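Local structure of DSBA-like thioredoxin domain-containing protein (Nitrosomonas europaea, 2IN3) at residues W20-A25 with Q77-E82. The protein is a putative protein disulfide isomerase of the DsbA family, probably a thiol-disulfide oxidoreductase with a thioredoxin-type domain. Numbering follows the deposited sequence.
Sequences WCWGFA and QPFTFE
The indole of W22 meets Q77, P78 and F79. With CG anti to the backbone N (chi1 -180°), the ring is carried off helix 19-35 onto the loop that follows helix 58-75. Its N-H is spent on the loop backbone: NE1 of W22 donates to O of P78 at 2.8 Å, an almost straight bond (166° at the hydrogen) that lies in both the indole and the carbonyl plane and, with the packing around it, helps set the rotation of the ring. Q77 covers one indole face. Its CB stands 4.0 Å from the centroid of the W22 five-membered ring, close to the ring normal, a CH-pi contact, while the chain bends at chi2 and brings NE2 over the six-membered ring, 3.5 Å from CE3 of W22, the amide tilted against the indole rather than stacked flat on it. From there NE2 of Q77 donates to O of W22 at 3.0 Å. That carbonyl also accepts from N of A25, the two donors arriving from opposite faces of its plane. At the pyrrole edge the geometry is T-shaped: CD1 of W22 points into the face of F79, 3.6 Å from CZ of F79, with the planes at 85°. The ring of P78 sits above and just beyond the benzo rim on the Q77 side, its CD 3.8 Å from CZ2 of W22. An alanine in place of W22 would probably leave O of P78 without this donor and open a gap beside F79 and Q77. Y123 of helix 111-123 meets both rings, edge-to-face in the case of F79. W22 directly follows C21, in a CxxC pattern with C18 at the helix start, consistent with the redox site of a DsbA-like thioredoxin fold; the contact ties the helix that carries it to the loop after helix 58-75.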
ATOM      1  N   TRP A  20       7.434   0.114  -6.356  1.00 41.94           N
ATOM      2  CA  TRP A  20       6.493   0.029  -7.484  1.00 42.71           C
ATOM      3  C   TRP A  20       5.054   0.331  -7.087  1.00 43.17           C
ATOM      4  O   TRP A  20       4.237   0.733  -7.944  1.00 43.12           O
ATOM      5  CB  TRP A  20       6.599  -1.296  -8.232  1.00 42.75           C
ATOM      6  CG  TRP A  20       7.763  -1.296  -9.205  1.00 42.98           C
ATOM      7  CD1 TRP A  20       8.955  -1.937  -9.069  1.00 45.33           C
ATOM      8  CD2 TRP A  20       7.822  -0.591 -10.444  1.00 41.67           C
ATOM      9  NE1 TRP A  20       9.760  -1.693 -10.163  1.00 40.61           N
ATOM     10  CE2 TRP A  20       9.075  -0.880 -11.031  1.00 42.19           C
ATOM     11  CE3 TRP A  20       6.929   0.254 -11.127  1.00 44.04           C
ATOM     12  CZ2 TRP A  20       9.482  -0.322 -12.250  1.00 42.82           C
ATOM     13  CZ3 TRP A  20       7.340   0.802 -12.349  1.00 41.95           C
ATOM     14  CH2 TRP A  20       8.592   0.503 -12.892  1.00 43.68           C
ATOM     15  N   CYS A  21       4.730   0.129  -5.804  1.00 44.13           N
ATOM     16  CA  CYS A  21       3.432   0.569  -5.265  1.00 43.65           C
ATOM     17  C   CYS A  21       3.353   2.094  -5.304  1.00 44.80           C
ATOM     18  O   CYS A  21       2.301   2.669  -5.686  1.00 44.83           O
ATOM     19  CB  CYS A  21       3.206   0.037  -3.818  1.00 43.73           C
ATOM     20  SG  CYS A  21       2.946  -1.800  -3.816  1.00 51.33           S
ATOM     21  N   TRP A  22       4.435   2.774  -4.907  1.00 43.19           N
ATOM     22  CA  TRP A  22       4.482   4.240  -5.085  1.00 43.18           C
ATOM     23  C   TRP A  22       4.427   4.626  -6.578  1.00 43.49           C
ATOM     24  O   TRP A  22       3.752   5.585  -6.945  1.00 42.92           O
ATOM     25  CB  TRP A  22       5.728   4.782  -4.426  1.00 42.48           C
ATOM     26  CG  TRP A  22       6.002   6.268  -4.468  1.00 44.22           C
ATOM     27  CD1 TRP A  22       7.205   6.875  -4.750  1.00 45.29           C
ATOM     28  CD2 TRP A  22       5.113   7.323  -4.056  1.00 42.32           C
ATOM     29  NE1 TRP A  22       7.104   8.246  -4.583  1.00 44.69           N
ATOM     30  CE2 TRP A  22       5.833   8.545  -4.161  1.00 45.25           C
ATOM     31  CE3 TRP A  22       3.776   7.356  -3.640  1.00 42.12           C
ATOM     32  CZ2 TRP A  22       5.259   9.788  -3.849  1.00 43.88           C
ATOM     33  CZ3 TRP A  22       3.210   8.600  -3.320  1.00 45.07           C
ATOM     34  CH2 TRP A  22       3.949   9.785  -3.440  1.00 44.58           C
ATOM     35  N   GLY A  23       5.109   3.876  -7.447  1.00 42.10           N
ATOM     36  CA  GLY A  23       4.988   4.132  -8.897  1.00 42.64           C
ATOM     37  C   GLY A  23       3.535   4.046  -9.367  1.00 43.53           C
ATOM     38  O   GLY A  23       3.108   4.761 -10.283  1.00 42.70           O
ATOM     39  N   PHE A  24       2.787   3.160  -8.731  1.00 43.36           N
ATOM     40  CA  PHE A  24       1.426   2.810  -9.149  1.00 44.84           C
ATOM     41  C   PHE A  24       0.396   3.705  -8.459  1.00 44.92           C
ATOM     42  O   PHE A  24      -0.792   3.653  -8.812  1.00 46.37           O
ATOM     43  CB  PHE A  24       1.187   1.351  -8.727  1.00 44.51           C
ATOM     44  CG  PHE A  24      -0.033   0.697  -9.326  1.00 45.41           C
ATOM     45  CD1 PHE A  24      -0.080   0.391 -10.671  1.00 45.28           C
ATOM     46  CD2 PHE A  24      -1.128   0.365  -8.505  1.00 46.55           C
ATOM     47  CE1 PHE A  24      -1.195  -0.261 -11.224  1.00 46.92           C
ATOM     48  CE2 PHE A  24      -2.241  -0.305  -9.030  1.00 48.93           C
ATOM     49  CZ  PHE A  24      -2.265  -0.623 -10.396  1.00 46.08           C
ATOM     50  N   ALA A  25       0.822   4.518  -7.487  1.00 44.76           N
ATOM     51  CA  ALA A  25      -0.167   5.361  -6.757  1.00 46.55           C
ATOM     52  C   ALA A  25      -1.081   6.211  -7.692  1.00 47.44           C
ATOM     53  O   ALA A  25      -2.305   6.258  -7.470  1.00 48.16           O
ATOM     54  CB  ALA A  25       0.486   6.200  -5.650  1.00 45.63           C
ATOM     55  N   GLN A  77       7.210   9.393 -10.406  1.00 46.16           N
ATOM     56  CA  GLN A  77       6.962   9.540  -8.964  1.00 46.96           C
ATOM     57  C   GLN A  77       8.274   9.923  -8.276  1.00 47.44           C
ATOM     58  O   GLN A  77       9.321   9.430  -8.667  1.00 47.67           O
ATOM     59  CB  GLN A  77       6.372   8.278  -8.345  1.00 46.22           C
ATOM     60  CG  GLN A  77       4.903   8.047  -8.706  1.00 44.42           C
ATOM     61  CD  GLN A  77       3.987   9.034  -7.988  1.00 43.91           C
ATOM     62  OE1 GLN A  77       3.809  10.154  -8.434  1.00 48.04           O
ATOM     63  NE2 GLN A  77       3.383   8.604  -6.901  1.00 44.88           N
ATOM     64  N   PRO A  78       8.220  10.878  -7.325  1.00 47.51           N
ATOM     65  CA  PRO A  78       9.467  11.437  -6.770  1.00 47.63           C
ATOM     66  C   PRO A  78      10.138  10.513  -5.725  1.00 47.22           C
ATOM     67  O   PRO A  78       9.461   9.774  -5.005  1.00 46.78           O
ATOM     68  CB  PRO A  78       8.989  12.745  -6.119  1.00 47.25           C
ATOM     69  CG  PRO A  78       7.549  12.419  -5.691  1.00 47.58           C
ATOM     70  CD  PRO A  78       7.012  11.544  -6.780  1.00 47.84           C
ATOM     71  N   PHE A  79      11.469  10.588  -5.653  1.00 46.78           N
ATOM     72  CA  PHE A  79      12.261   9.947  -4.594  1.00 46.63           C
ATOM     73  C   PHE A  79      13.385  10.911  -4.245  1.00 46.20           C
ATOM     74  O   PHE A  79      13.883  11.599  -5.116  1.00 45.82           O
ATOM     75  CB  PHE A  79      12.923   8.638  -5.083  1.00 46.04           C
ATOM     76  CG  PHE A  79      11.950   7.535  -5.458  1.00 47.72           C
ATOM     77  CD1 PHE A  79      11.703   6.481  -4.573  1.00 45.83           C
ATOM     78  CD2 PHE A  79      11.353   7.517  -6.714  1.00 45.24           C
ATOM     79  CE1 PHE A  79      10.860   5.434  -4.915  1.00 46.97           C
ATOM     80  CE2 PHE A  79      10.470   6.491  -7.069  1.00 46.49           C
ATOM     81  CZ  PHE A  79      10.211   5.458  -6.179  1.00 45.31           C
ATOM     82  N   THR A  80      13.771  10.953  -2.974  1.00 45.74           N
ATOM     83  CA  THR A  80      14.962  11.684  -2.541  1.00 45.69           C
ATOM     84  C   THR A  80      16.099  10.696  -2.424  1.00 45.59           C
ATOM     85  O   THR A  80      16.091   9.822  -1.561  1.00 44.86           O
ATOM     86  CB  THR A  80      14.739  12.397  -1.210  1.00 45.66           C
ATOM     87  OG1 THR A  80      13.542  13.160  -1.309  1.00 45.38           O
ATOM     88  CG2 THR A  80      15.907  13.332  -0.895  1.00 45.45           C
ATOM     89  N   PHE A  81      17.042  10.794  -3.355  1.00 45.49           N
ATOM     90  CA  PHE A  81      18.087   9.802  -3.459  1.00 45.82           C
ATOM     91  C   PHE A  81      19.250  10.158  -2.559  1.00 46.68           C
ATOM     92  O   PHE A  81      19.955   9.270  -2.082  1.00 47.12           O
ATOM     93  CB  PHE A  81      18.553   9.656  -4.915  1.00 45.33           C
ATOM     94  CG  PHE A  81      17.569   8.948  -5.774  1.00 44.11           C
ATOM     95  CD1 PHE A  81      17.421   7.586  -5.695  1.00 44.90           C
ATOM     96  CD2 PHE A  81      16.752   9.654  -6.648  1.00 44.33           C
ATOM     97  CE1 PHE A  81      16.492   6.929  -6.492  1.00 45.55           C
ATOM     98  CE2 PHE A  81      15.821   8.995  -7.443  1.00 44.22           C
ATOM     99  CZ  PHE A  81      15.689   7.640  -7.357  1.00 45.63           C
ATOM    100  N   GLU A  82      19.445  11.455  -2.329  1.00 47.25           N
ATOM    101  CA  GLU A  82      20.552  11.937  -1.497  1.00 48.14           C
ATOM    102  C   GLU A  82      20.383  11.391  -0.073  1.00 47.59           C
ATOM    103  O   GLU A  82      19.343  11.584   0.552  1.00 47.57           O
ATOM    104  CB  GLU A  82      20.593  13.468  -1.482  1.00 48.64           C
ATOM    105  CG  GLU A  82      20.987  14.134  -2.807  1.00 52.87           C
ATOM    106  CD  GLU A  82      19.910  14.013  -3.895  1.00 57.59           C
ATOM    107  OE1 GLU A  82      18.693  13.878  -3.561  1.00 56.32           O
ATOM    108  OE2 GLU A  82      20.296  14.054  -5.092  1.00 58.76           O
TER